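Local coordinates for protein Esterase/lipase (Lactobacillus rhamnosus, PDB 4N5H) that probably hydrolyses carboxylic esters, and may transfer their acyl groups, as an esterase of the alpha/beta hydrolase fold, at residues A13-T18 with A204-K209; K23-D28 with V282-W287; E33-E38 with Y88-A93; H139-G144 with R299-L304; V255-A258 with T262-T265. The protein carries 1 engineered substitution. One frame throughout, in Å; residues are numbered along the deposited sequence. Where two conformers were deposited one is given.

Interaction 1. Residues A13-T18 with A204-K209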
# COMPACT_ATOMS: atom_id res chain seq x y z
N ALA A 13 27.38 -5.59 1.32
CA ALA A 13 26.49 -6.77 1.40
C ALA A 13 25.87 -6.90 2.80
O ALA A 13 24.70 -7.30 2.91
CB ALA A 13 27.25 -8.08 1.09
N SER A 14 26.64 -6.60 3.84
CA SER A 14 26.12 -6.65 5.21
C SER A 14 25.02 -5.62 5.31
O SER A 14 23.94 -5.92 5.81
CB SER A 14 27.14 -6.32 6.26
OG SER A 14 28.19 -7.28 6.27
N TRP A 15 25.27 -4.40 4.82
CA TRP A 15 24.21 -3.38 4.93
C TRP A 15 23.03 -3.64 4.03
O TRP A 15 21.93 -3.25 4.34
CB TRP A 15 24.80 -1.94 4.78
CG TRP A 15 25.61 -1.66 5.94
CD1 TRP A 15 27.00 -1.55 5.98
CD2 TRP A 15 25.18 -1.42 7.29
NE1 TRP A 15 27.41 -1.38 7.26
CE2 TRP A 15 26.33 -1.23 8.08
CE3 TRP A 15 23.93 -1.33 7.89
CZ2 TRP A 15 26.26 -1.02 9.46
CZ3 TRP A 15 23.86 -1.11 9.26
CH2 TRP A 15 25.04 -0.95 10.03
N ALA A 16 23.21 -4.29 2.87
CA ALA A 16 22.06 -4.70 2.06
C ALA A 16 21.17 -5.73 2.80
O ALA A 16 19.95 -5.69 2.70
CB ALA A 16 22.51 -5.29 0.68
N GLN A 17 21.76 -6.62 3.55
CA GLN A 17 20.98 -7.54 4.38
C GLN A 17 20.22 -6.77 5.46
O GLN A 17 19.04 -7.03 5.70
CB GLN A 17 21.86 -8.59 4.99
CG GLN A 17 21.11 -9.66 5.73
CD GLN A 17 22.10 -10.65 6.31
OE1 GLN A 17 23.19 -10.85 5.74
NE2 GLN A 17 21.75 -11.24 7.46
N THR A 18 20.88 -5.86 6.12
CA THR A 18 20.19 -4.99 7.10
C THR A 18 19.02 -4.27 6.49
O THR A 18 17.90 -4.19 7.06
CB THR A 18 21.19 -4.00 7.67
OG1 THR A 18 22.13 -4.77 8.38
CG2 THR A 18 20.52 -3.06 8.62
N ALA A 204 39.15 -2.06 10.89
CA ALA A 204 40.22 -1.16 10.47
C ALA A 204 39.75 -0.44 9.20
O ALA A 204 40.12 0.72 8.93
CB ALA A 204 41.52 -1.93 10.24
N PHE A 205 38.96 -1.12 8.39
CA PHE A 205 38.39 -0.53 7.19
C PHE A 205 37.38 0.60 7.51
O PHE A 205 37.37 1.65 6.85
CB PHE A 205 37.69 -1.58 6.35
CG PHE A 205 37.13 -1.06 5.07
CD1 PHE A 205 37.96 -0.68 4.05
CD2 PHE A 205 35.71 -0.90 4.90
CE1 PHE A 205 37.45 -0.21 2.84
CE2 PHE A 205 35.22 -0.40 3.73
CZ PHE A 205 36.06 -0.03 2.70
N TYR A 206 36.50 0.37 8.47
CA TYR A 206 35.60 1.44 8.96
C TYR A 206 36.39 2.71 9.44
O TYR A 206 36.04 3.89 9.14
CB TYR A 206 34.68 0.99 10.09
CG TYR A 206 33.46 0.25 9.64
CD1 TYR A 206 33.54 -1.04 9.22
CD2 TYR A 206 32.21 0.83 9.67
CE1 TYR A 206 32.40 -1.71 8.78
CE2 TYR A 206 31.08 0.14 9.29
CZ TYR A 206 31.17 -1.16 8.88
OH TYR A 206 30.06 -1.88 8.42
N LEU A 207 37.41 2.45 10.22
CA LEU A 207 38.22 3.51 10.78
C LEU A 207 38.95 4.30 9.69
O LEU A 207 39.02 5.54 9.76
CB LEU A 207 39.17 2.92 11.83
CG LEU A 207 38.53 2.29 13.06
CD1 LEU A 207 39.52 1.53 13.92
CD2 LEU A 207 37.86 3.41 13.82
N ASP A 208 39.46 3.60 8.69
CA ASP A 208 40.07 4.24 7.55
C ASP A 208 39.14 5.11 6.73
O ASP A 208 39.50 6.19 6.29
CB ASP A 208 40.70 3.17 6.64
CG ASP A 208 42.07 2.71 7.19
OD1 ASP A 208 42.59 3.34 8.17
OD2 ASP A 208 42.67 1.75 6.61
N LYS A 209 37.94 4.63 6.47
CA LYS A 209 36.98 5.39 5.72
C LYS A 209 36.48 6.58 6.59
O LYS A 209 36.15 7.62 5.99
CB LYS A 209 35.84 4.48 5.16
CG LYS A 209 36.26 3.47 4.07
CD LYS A 209 37.00 4.16 2.94
CE LYS A 209 37.53 3.17 1.91
NZ LYS A 209 38.35 3.91 0.93
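Trp15 NE1 gives its hydrogen to Tyr206 OH at 2.9 Å. The bond is nearly straight, with an N-H...O angle of 161°. The hydroxyl lies near the indole plane, 15° out of it, so it meets the edge of the tryptophan where the N-H points. The rest of the indole follows at a greater distance, with Trp15 CE2 3.8 Å and Trp15 CD1 3.9 Å from Tyr206 OH. Only one other atom of the phenol comes near: Tyr206 CZ stands 4.1 Å from Trp15 NE1. The contact is therefore one polar bridge between two long aromatic side chains. Their backbones stay well apart, with Trp15 CA and Tyr206 CA 13.0 Å from each other. Each side chain leaves its helix with CG anti to the carbonyl carbon, at chi1 -81° for Tyr206, which points both side chains toward the other helix.

The bridge joins the N-terminal helix 2-28 to helix 203-211. The latter lies in the excursion between parallel strands 179-183 and 235-240, a place where alpha/beta hydrolases often carry cap elements. Trp15 comes near, without touching, the residues of a probable Ser-His-Asp triad, which is consistent with a place close to the active site.

Further side chains pack beside the bridge. Tyr206 meets Phe78 edge-to-face, the indole of Trp15 meets the ring of Tyr79, and both Trp15 and Tyr206 touch Met199. The same two helices are also tied by a salt bridge from Lys209 NZ to Glu4 OE2.

Interaction 2. Residues K23-D28 with V282-W287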
# COMPACT_ATOMS: atom_id res chain seq x y z
N LYS A 23 13.25 -2.98 5.73
CA LYS A 23 12.10 -2.89 4.90
C LYS A 23 11.02 -3.83 5.36
O LYS A 23 9.90 -3.40 5.45
CB LYS A 23 12.49 -3.21 3.47
CG LYS A 23 11.38 -3.07 2.46
CD LYS A 23 11.97 -3.49 1.08
CE LYS A 23 10.97 -3.31 -0.06
NZ LYS A 23 11.57 -4.03 -1.26
N ALA A 24 11.39 -5.05 5.74
CA ALA A 24 10.40 -6.10 6.19
C ALA A 24 9.76 -5.58 7.50
O ALA A 24 8.54 -5.61 7.70
CB ALA A 24 11.06 -7.46 6.41
N ARG A 25 10.62 -5.03 8.37
CA ARG A 25 10.07 -4.50 9.68
C ARG A 25 9.10 -3.40 9.45
O ARG A 25 8.01 -3.38 10.08
CB ARG A 25 11.22 -4.02 10.57
CG ARG A 25 10.71 -3.43 11.90
CD ARG A 25 11.86 -2.80 12.74
NE ARG A 25 12.94 -3.72 12.71
CZ ARG A 25 14.11 -3.54 12.09
NH1 ARG A 25 14.40 -2.40 11.60
NH2 ARG A 25 14.94 -4.56 11.98
N TYR A 26 9.41 -2.37 8.61
CA TYR A 26 8.53 -1.27 8.40
C TYR A 26 7.26 -1.69 7.66
O TYR A 26 6.22 -1.08 7.84
CB TYR A 26 9.19 -0.25 7.55
CG TYR A 26 9.80 0.75 8.42
CD1 TYR A 26 8.99 1.79 8.88
CD2 TYR A 26 11.20 0.77 8.70
CE1 TYR A 26 9.51 2.79 9.70
CE2 TYR A 26 11.74 1.82 9.50
CZ TYR A 26 10.88 2.80 10.01
OH TYR A 26 11.22 3.86 10.81
N ALA A 27 7.32 -2.78 6.88
CA ALA A 27 6.09 -3.20 6.19
C ALA A 27 5.10 -3.70 7.18
O ALA A 27 3.90 -3.52 6.90
CB ALA A 27 6.36 -4.32 5.17
N ASP A 28 5.54 -4.20 8.32
CA ASP A 28 4.58 -4.71 9.23
C ASP A 28 4.23 -3.85 10.47
O ASP A 28 3.17 -3.94 11.04
CB ASP A 28 5.09 -5.96 9.75
CG ASP A 28 5.05 -7.10 8.71
OD1 ASP A 28 4.22 -7.09 7.80
OD2 ASP A 28 5.90 -7.94 8.83
N VAL A 282 14.34 2.31 19.24
CA VAL A 282 14.25 3.00 17.97
C VAL A 282 13.56 2.12 16.88
O VAL A 282 12.69 2.60 16.09
CB VAL A 282 15.64 3.37 17.45
CG1 VAL A 282 15.59 4.08 16.08
CG2 VAL A 282 16.31 4.34 18.44
N GLN A 283 13.92 0.85 16.83
CA GLN A 283 13.34 -0.06 15.84
C GLN A 283 11.91 -0.48 16.11
O GLN A 283 11.18 -0.67 15.14
CB GLN A 283 14.19 -1.32 15.70
CG GLN A 283 15.54 -1.01 15.15
CD GLN A 283 16.40 -2.30 14.99
OE1 GLN A 283 16.18 -3.33 15.64
NE2 GLN A 283 17.27 -2.23 13.94
N HIS A 284 11.49 -0.54 17.38
CA HIS A 284 10.12 -0.91 17.77
C HIS A 284 9.58 0.01 18.83
O HIS A 284 9.53 -0.34 20.07
CB HIS A 284 10.11 -2.34 18.27
CG HIS A 284 10.14 -3.33 17.16
ND1 HIS A 284 9.01 -3.63 16.43
CD2 HIS A 284 11.15 -3.94 16.56
CE1 HIS A 284 9.35 -4.47 15.44
NE2 HIS A 284 10.65 -4.65 15.50
N TRP A 285 9.14 1.18 18.38
CA TRP A 285 8.54 2.16 19.30
C TRP A 285 7.41 1.63 20.11
O TRP A 285 7.17 2.10 21.22
CB TRP A 285 8.07 3.38 18.50
CG TRP A 285 6.85 3.13 17.71
CD1 TRP A 285 6.77 2.59 16.47
CD2 TRP A 285 5.49 3.23 18.18
NE1 TRP A 285 5.43 2.37 16.15
CE2 TRP A 285 4.65 2.82 17.14
CE3 TRP A 285 4.92 3.75 19.34
CZ2 TRP A 285 3.29 2.83 17.24
CZ3 TRP A 285 3.60 3.70 19.46
CH2 TRP A 285 2.76 3.26 18.43
N GLU A 286 6.72 0.61 19.56
CA GLU A 286 5.44 0.20 20.11
C GLU A 286 5.61 -0.78 21.29
O GLU A 286 4.66 -1.07 22.00
CB GLU A 286 4.59 -0.41 18.95
CG GLU A 286 4.88 -1.86 18.53
CD GLU A 286 6.09 -2.06 17.64
OE1 GLU A 286 6.89 -1.10 17.41
OE2 GLU A 286 6.30 -3.18 17.18
N TRP A 287 6.80 -1.34 21.47
CA TRP A 287 6.92 -2.28 22.55
C TRP A 287 6.83 -1.50 23.89
O TRP A 287 7.42 -0.43 24.04
CB TRP A 287 8.23 -2.96 22.54
CG TRP A 287 8.53 -3.81 21.36
CD1 TRP A 287 7.71 -4.17 20.37
CD2 TRP A 287 9.77 -4.50 21.16
NE1 TRP A 287 8.37 -5.05 19.53
CE2 TRP A 287 9.64 -5.25 19.98
CE3 TRP A 287 10.99 -4.54 21.89
CZ2 TRP A 287 10.70 -5.99 19.43
CZ3 TRP A 287 12.05 -5.33 21.38
CH2 TRP A 287 11.89 -6.05 20.17
O HOH W 1 12.12 4.05 13.58
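Arg25 lies against Gln283 and His284 along most of its length. From CB the chain runs out straight, with CG anti to the backbone N (chi1 178°). CG is the first atom to meet the other segment, 3.8 Å from His284 NE2. Arg25 CD sits deeper, 3.3 Å from Gln283 O of the backbone and 3.5 Å from His284 NE2. A bend at chi3 (-45°) then turns the head over Gln283. NE still passes His284 NE2 at 3.7 Å, but its salt bridge is with Glu40 of the second subunit. The guanidinium lies on the amide of Gln283, with the planes 20° apart and Gln283 CD over its centre. At the tip, Arg25 NH1 is 3.7 Å from Gln283 NE2. This is stacking, not a hydrogen bond. NH1 has a salt bridge of its own with Asp22, and Gln283 OE1 takes a hydrogen bond from Lys277.

Beside the arginine, a water gives hydrogen bonds to both Tyr26 OH and Val282 O.

With an alanine at Arg25, Glu40 of the second subunit would probably keep His284 but lose its salt bridge, Asp22 its partner and the amide of Gln283 its flat cover.

The contact joins the C-terminal end of helix 2-28 to the turn after helix 280-283, at a subunit interface. His284 is held at both nitrogens. ND1 donates to Glu286 OE2 at 2.8 Å, on the syn side of the carboxylate, and NE2 is bonded to Glu40 of the second subunit. Two acidic partners on one ring would probably favour a doubly protonated, charged imidazole, despite the neighbouring arginine.

Interaction 3. Residues E33-E38 with Y88-A93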
# COMPACT_ATOMS: atom_id res chain seq x y z
N GLU A 33 0.15 7.03 15.43
CA GLU A 33 -0.95 7.81 14.88
C GLU A 33 -0.87 9.31 15.38
O GLU A 33 -0.12 9.71 16.31
CB GLU A 33 -2.31 7.28 15.41
CG GLU A 33 -2.59 5.78 15.21
CD GLU A 33 -3.62 5.22 16.21
OE1 GLU A 33 -3.22 4.69 17.28
OE2 GLU A 33 -4.84 5.33 15.94
N ASP A 34 -1.66 10.12 14.71
CA ASP A 34 -1.83 11.48 15.18
C ASP A 34 -0.59 12.35 15.06
O ASP A 34 -0.25 13.13 15.92
CB ASP A 34 -2.36 11.49 16.59
CG ASP A 34 -3.67 10.66 16.73
OD1 ASP A 34 -4.55 10.76 15.85
OD2 ASP A 34 -3.73 9.92 17.74
N VAL A 35 0.14 12.10 13.98
CA VAL A 35 1.35 12.89 13.64
C VAL A 35 1.26 13.37 12.19
O VAL A 35 0.65 12.67 11.34
CB VAL A 35 2.58 11.98 13.81
CG1 VAL A 35 3.88 12.62 13.31
CG2 VAL A 35 2.71 11.66 15.30
N HIS A 36 1.81 14.55 11.96
CA HIS A 36 2.00 15.12 10.62
C HIS A 36 3.52 15.22 10.36
O HIS A 36 4.27 15.50 11.23
CB HIS A 36 1.44 16.52 10.51
CG HIS A 36 -0.06 16.60 10.60
ND1 HIS A 36 -0.74 17.77 10.84
CD2 HIS A 36 -0.98 15.64 10.47
CE1 HIS A 36 -2.04 17.52 10.87
NE2 HIS A 36 -2.21 16.23 10.65
N TRP A 37 3.89 15.04 9.11
CA TRP A 37 5.29 15.21 8.73
C TRP A 37 5.37 16.12 7.45
O TRP A 37 4.44 16.11 6.62
CB TRP A 37 6.13 13.93 8.57
CG TRP A 37 5.96 12.95 7.38
CD1 TRP A 37 4.93 12.82 6.54
CD2 TRP A 37 6.90 11.87 7.04
NE1 TRP A 37 5.12 11.78 5.70
CE2 TRP A 37 6.31 11.16 5.98
CE3 TRP A 37 8.14 11.44 7.54
CZ2 TRP A 37 6.93 9.99 5.42
CZ3 TRP A 37 8.82 10.36 6.89
CH2 TRP A 37 8.20 9.65 5.87
N GLU A 38 6.53 16.77 7.31
CA GLU A 38 6.89 17.58 6.19
C GLU A 38 8.24 17.01 5.73
O GLU A 38 9.18 16.98 6.50
CB GLU A 38 7.06 19.03 6.66
CG GLU A 38 5.79 19.70 7.16
CD GLU A 38 6.01 20.97 7.98
OE1 GLU A 38 7.17 21.37 8.20
OE2 GLU A 38 5.01 21.51 8.58
N TYR A 88 10.19 5.99 14.87
CA TYR A 88 10.69 6.51 16.16
C TYR A 88 10.47 8.00 16.25
O TYR A 88 9.97 8.51 17.26
CB TYR A 88 12.16 6.19 16.28
CG TYR A 88 12.94 6.77 17.44
CD1 TYR A 88 13.88 7.75 17.24
CD2 TYR A 88 12.74 6.33 18.75
CE1 TYR A 88 14.64 8.27 18.26
CE2 TYR A 88 13.50 6.82 19.78
CZ TYR A 88 14.50 7.74 19.54
OH TYR A 88 15.30 8.24 20.52
N CYS A 89 10.81 8.72 15.18
CA CYS A 89 10.57 10.17 15.14
C CYS A 89 9.10 10.51 15.27
O CYS A 89 8.74 11.46 15.98
CB CYS A 89 11.18 10.80 13.91
SG CYS A 89 13.01 10.86 13.92
N ARG A 90 8.22 9.79 14.56
CA ARG A 90 6.78 10.06 14.71
C ARG A 90 6.35 9.83 16.15
O ARG A 90 5.52 10.59 16.71
CB ARG A 90 5.98 9.10 13.82
CG ARG A 90 6.10 9.34 12.32
CD ARG A 90 5.57 8.15 11.51
NE ARG A 90 5.55 8.53 10.10
CZ ARG A 90 5.79 7.68 9.06
NH1 ARG A 90 5.99 6.39 9.21
NH2 ARG A 90 5.76 8.13 7.83
N TYR A 91 6.85 8.75 16.76
CA TYR A 91 6.49 8.51 18.16
C TYR A 91 6.84 9.72 19.04
O TYR A 91 6.03 10.23 19.82
CB TYR A 91 7.06 7.21 18.79
CG TYR A 91 6.66 7.14 20.22
CD1 TYR A 91 5.32 6.81 20.57
CD2 TYR A 91 7.56 7.46 21.24
CE1 TYR A 91 4.93 6.83 21.88
CE2 TYR A 91 7.12 7.47 22.56
CZ TYR A 91 5.83 7.19 22.85
OH TYR A 91 5.39 7.15 24.17
N LEU A 92 8.07 10.16 18.93
CA LEU A 92 8.46 11.29 19.78
C LEU A 92 7.57 12.50 19.50
O LEU A 92 7.13 13.17 20.43
CB LEU A 92 9.94 11.59 19.59
CG LEU A 92 10.93 10.48 19.85
CD1 LEU A 92 12.34 10.91 19.49
CD2 LEU A 92 10.77 10.02 21.33
N ALA A 93 7.32 12.81 18.23
CA ALA A 93 6.45 13.95 17.87
C ALA A 93 5.04 13.81 18.44
O ALA A 93 4.47 14.80 18.91
CB ALA A 93 6.36 14.09 16.31
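Val35 and Trp37, on strand 35-42, lean on Arg90 and Ala93 of helix 86-94. The strand is at the edge of the alpha/beta hydrolase sheet within this chain, paired antiparallel with strand 52-58. The axes of the strand and helix segments come within 8.5 Å of each other.

The apolar part centres on Val35. Its CG1 touches Ala93 CB at 4.2 Å and the aliphatic start of the arginine, Arg90 CG, at 4.1 Å.

The cation-pi part joins Trp37 and Arg90. Arg90 was modelled in two conformers, so the position of its head is less certain. In the one given, Arg90 CZ is 4.4 Å from the centroid of the six-membered ring of Trp37 and only 7° off the ring normal. The guanidinium is not laid flat on the indole. The two planes are 59° apart, and the guanidinium turns its NH2 edge onto the indole face. Trp37 CG stands between the backbone N and the carbonyl carbon (chi1 73°), which brings the indole alongside the helix, where the extended arginine reaches its face. NH1 is hydrogen-bonded to Asn87.

A leucine at Trp37 would probably leave the arginine head without its aromatic face, and the backbone oxygen of Asp28 of the third subunit without its weak bond from the indole NE1.

The strand also meets the helix backbone: the methyl Val35 CG2 is 3.3 Å from the backbone oxygen Arg90 O.

Interaction 4. Residues H139-G144 with R299-L304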
# COMPACT_ATOMS: atom_id res chain seq x y z
N HIS A 139 14.84 24.79 24.01
CA HIS A 139 14.81 23.52 24.66
C HIS A 139 14.99 22.49 23.56
O HIS A 139 14.02 22.19 22.85
CB HIS A 139 13.51 23.32 25.31
CG HIS A 139 13.15 24.38 26.33
ND1 HIS A 139 12.18 25.33 26.06
CD2 HIS A 139 13.70 24.73 27.53
CE1 HIS A 139 12.11 26.21 27.04
NE2 HIS A 139 12.98 25.84 27.98
N VAL A 140 16.20 21.89 23.55
CA VAL A 140 16.62 21.02 22.43
C VAL A 140 17.18 19.72 23.00
O VAL A 140 18.17 19.70 23.72
CB VAL A 140 17.63 21.65 21.49
CG1 VAL A 140 18.04 20.70 20.34
CG2 VAL A 140 17.05 22.95 20.91
N LEU A 141 16.59 18.61 22.56
CA LEU A 141 17.11 17.28 22.84
C LEU A 141 17.82 16.76 21.55
O LEU A 141 17.15 16.65 20.52
CB LEU A 141 16.01 16.33 23.18
CG LEU A 141 16.29 14.83 23.27
CD1 LEU A 141 17.46 14.51 24.15
CD2 LEU A 141 15.08 14.02 23.67
N LEU A 142 19.11 16.48 21.63
CA LEU A 142 19.88 15.88 20.55
C LEU A 142 19.98 14.40 20.83
O LEU A 142 20.41 14.02 21.97
CB LEU A 142 21.23 16.47 20.47
CG LEU A 142 22.13 15.93 19.35
CD1 LEU A 142 21.58 16.26 17.99
CD2 LEU A 142 23.54 16.43 19.52
N THR A 143 19.59 13.54 19.88
CA THR A 143 19.66 12.10 20.09
C THR A 143 20.16 11.42 18.87
O THR A 143 20.00 11.96 17.79
CB THR A 143 18.37 11.52 20.57
OG1 THR A 143 18.60 10.20 21.04
CG2 THR A 143 17.38 11.48 19.46
N GLY A 144 20.88 10.35 19.09
CA GLY A 144 21.37 9.49 18.04
C GLY A 144 21.48 8.06 18.48
O GLY A 144 21.81 7.77 19.65
N ARG A 299 11.01 12.63 29.52
CA ARG A 299 10.83 13.22 30.88
C ARG A 299 12.12 13.80 31.46
O ARG A 299 12.06 14.83 32.17
CB ARG A 299 10.21 12.25 31.85
CG ARG A 299 8.78 11.86 31.54
CD ARG A 299 7.80 13.02 31.34
NE ARG A 299 7.68 13.66 29.98
CZ ARG A 299 6.95 13.18 28.99
NH1 ARG A 299 6.29 12.00 29.19
NH2 ARG A 299 6.83 13.81 27.82
N THR A 300 13.28 13.20 31.18
CA THR A 300 14.54 13.73 31.60
C THR A 300 14.73 15.08 30.93
O THR A 300 15.16 16.09 31.58
CB THR A 300 15.64 12.75 31.24
OG1 THR A 300 15.38 11.52 31.90
CG2 THR A 300 17.05 13.27 31.63
N PHE A 301 14.45 15.11 29.62
CA PHE A 301 14.55 16.35 28.82
C PHE A 301 13.67 17.43 29.42
O PHE A 301 14.08 18.56 29.58
CB PHE A 301 14.14 16.01 27.36
CG PHE A 301 13.99 17.17 26.43
CD1 PHE A 301 14.85 18.24 26.46
CD2 PHE A 301 13.06 17.10 25.39
CE1 PHE A 301 14.73 19.24 25.52
CE2 PHE A 301 12.94 18.12 24.42
CZ PHE A 301 13.76 19.21 24.52
N ASP A 302 12.46 17.08 29.70
CA ASP A 302 11.47 18.04 30.24
C ASP A 302 11.95 18.54 31.61
O ASP A 302 11.79 19.74 31.88
CB ASP A 302 10.12 17.37 30.49
CG ASP A 302 9.36 17.02 29.21
OD1 ASP A 302 9.72 17.48 28.10
OD2 ASP A 302 8.29 16.42 29.38
N ALA A 303 12.50 17.67 32.42
CA ALA A 303 12.97 18.12 33.75
C ALA A 303 14.13 19.13 33.64
O ALA A 303 14.14 20.15 34.32
CB ALA A 303 13.34 16.95 34.59
N LEU A 304 15.08 18.88 32.71
CA LEU A 304 16.20 19.72 32.45
C LEU A 304 15.69 21.03 31.87
O LEU A 304 16.27 22.08 32.20
CB LEU A 304 17.22 19.09 31.62
CG LEU A 304 17.98 17.97 32.24
CD1 LEU A 304 18.71 17.06 31.25
CD2 LEU A 304 18.99 18.53 33.26
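Phe301 puts one ring face squarely on Leu141. Leu141 CB is 3.6 Å from the ring centroid and 5° off the normal, a CH-pi contact over the centre of the ring. The far end of the ring is just as close to the strand backbone. Phe301 CZ lies 3.5 Å from Leu141 N, and it meets His139 O at 3.4 Å with the ring edge. Phe301 CE1 lies 3.5 Å from Val140 C. The phenylalanine has CG anti to the backbone N (chi1 172°), which sends the ring from the helix straight to the strand.

This buried part packs the C-terminal helix 288-311 against strand 140-145, a central parallel strand of the alpha/beta hydrolase sheet. Gly144, at the other end of this segment, begins a probable GxSxG nucleophile elbow.

Packing is looser at the side chain of His139. Its CB is 4.2 Å from Phe301 CZ, and its ring nitrogens bond instead to Asp136 and Asp309. The side chain is about 7 Å from a bound calcium ion. On the outer flank of the helix, exposed Arg299 turns back on its own turn. Its NE forms a salt bridge with Asp302 OD2 at 2.9 Å, meeting that oxygen from above the carboxylate plane, and Tyr97 OH bonds both residues.

Interaction 5. Residues V255-A258 with T262-T265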
# COMPACT_ATOMS: atom_id res chain seq x y z
N VAL A 255 34.75 6.87 30.13
CA VAL A 255 35.08 8.24 29.61
C VAL A 255 34.30 9.33 30.27
O VAL A 255 34.86 10.39 30.66
CB VAL A 255 34.88 8.34 28.08
CG1 VAL A 255 35.18 9.76 27.62
CG2 VAL A 255 35.70 7.28 27.39
N PHE A 256 32.98 9.08 30.49
CA PHE A 256 32.16 10.01 31.19
C PHE A 256 32.72 10.29 32.61
O PHE A 256 32.85 11.44 33.05
CB PHE A 256 30.75 9.51 31.34
CG PHE A 256 29.85 9.60 30.07
CD1 PHE A 256 30.15 10.39 28.95
CD2 PHE A 256 28.58 9.00 30.13
CE1 PHE A 256 29.24 10.47 27.89
CE2 PHE A 256 27.67 9.13 29.09
CZ PHE A 256 27.99 9.89 27.99
N ASP A 257 33.06 9.21 33.31
CA ASP A 257 33.50 9.35 34.71
C ASP A 257 34.79 10.09 34.77
O ASP A 257 34.93 10.99 35.58
CB ASP A 257 33.55 7.97 35.37
CG ASP A 257 32.15 7.38 35.65
OD1 ASP A 257 31.15 8.15 35.76
OD2 ASP A 257 32.12 6.17 35.88
N ALA A 258 35.71 9.78 33.88
CA ALA A 258 37.05 10.43 33.87
C ALA A 258 37.02 11.89 33.53
O ALA A 258 37.87 12.72 34.02
CB ALA A 258 37.90 9.68 32.91
N THR A 262 28.22 15.15 33.21
CA THR A 262 26.93 14.99 33.89
C THR A 262 26.10 14.00 33.07
O THR A 262 25.89 14.27 31.89
CB THR A 262 26.19 16.29 34.08
OG1 THR A 262 27.05 17.12 34.88
CG2 THR A 262 24.92 16.06 34.78
N TYR A 263 25.70 12.89 33.69
CA TYR A 263 24.88 11.90 32.94
C TYR A 263 23.93 11.13 33.80
O TYR A 263 24.11 11.00 35.02
CB TYR A 263 25.77 10.98 32.10
CG TYR A 263 26.54 10.00 32.89
CD1 TYR A 263 26.02 8.75 33.19
CD2 TYR A 263 27.80 10.33 33.44
CE1 TYR A 263 26.75 7.85 33.93
CE2 TYR A 263 28.53 9.43 34.19
CZ TYR A 263 28.03 8.20 34.43
OH TYR A 263 28.69 7.23 35.18
N THR A 264 22.89 10.58 33.14
CA THR A 264 22.05 9.52 33.68
C THR A 264 22.02 8.37 32.69
O THR A 264 22.52 8.48 31.55
CB THR A 264 20.64 10.02 33.92
OG1 THR A 264 20.03 10.54 32.66
CG2 THR A 264 20.60 11.16 34.95
N THR A 265 21.49 7.23 33.12
CA THR A 265 21.47 6.04 32.31
C THR A 265 20.12 5.42 32.33
O THR A 265 19.36 5.56 33.28
CB THR A 265 22.48 4.99 32.73
OG1 THR A 265 22.12 4.52 34.07
CG2 THR A 265 23.90 5.51 32.74
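The ring of Tyr263 has Phe256 on one face and Asp257 at its edge. Phe256 CD2 stands 3.5 Å above the tyrosine plane, offset toward the rim, and Tyr263 CG is the nearest tyrosine atom to Phe256 CD2, at 3.6 Å. The two rings are neither stacked nor edge-to-face. Their planes are 36° apart and their centroids 5.0 Å. Phe256 CB lies on the same side, beyond the rim, 3.6 Å from Tyr263 CE2. At the edge, Asp257 OD1 and Thr265 CG2 both lie close to the tyrosine plane.

The polar end is one short bond. Tyr263 OH donates to Asp257 OD1 at 2.7 Å. It comes from the syn side, 29° out of the carboxylate plane. The same oxygen, Asp257 OD1, is 3.3 Å from Tyr263 CE2, so it lies along the ring edge beside the hydroxyl. Tyr263 has chi1 73°, which swings its ring back over the end of the helix.

Two neighbouring helix residues thus hold one tyrosine, Phe256 by its face and Asp257 by its hydroxyl. Phe256 is buried and also meets the ring of Phe235, whereas Asp257 is on the exposed side.

The two segments are only a short loop apart in sequence. They close the second half of a beta-alpha-beta crossover, in which strand 235-240 leads through helix 246-258 to the parallel neighbour 263-268. Such units build the parallel part of the sheet in alpha/beta hydrolases.

In the fold
Interactions 3, 4 and 5 all reach the same central sheet. Interaction 3 is at an antiparallel strand, an edge within this chain, interaction 4 at a central strand and interaction 5 at strand 263-268. Interactions 4 and 5 touch, with centres 16 Å apart, and so do interactions 3 and 4, 17 Å apart. Interactions 1 and 2 share helix 2-28, with centres 23 Å apart. Interaction 2 also touches interaction 3, through Trp285 and Tyr91. Along the chain, interaction 3 is nested inside interactions 1 and 2, and interaction 5 inside interactions 2 and 4. The N-terminal helix is thereby tied to distant later parts of the chain, and interactions 2 and 3 also meet other subunits.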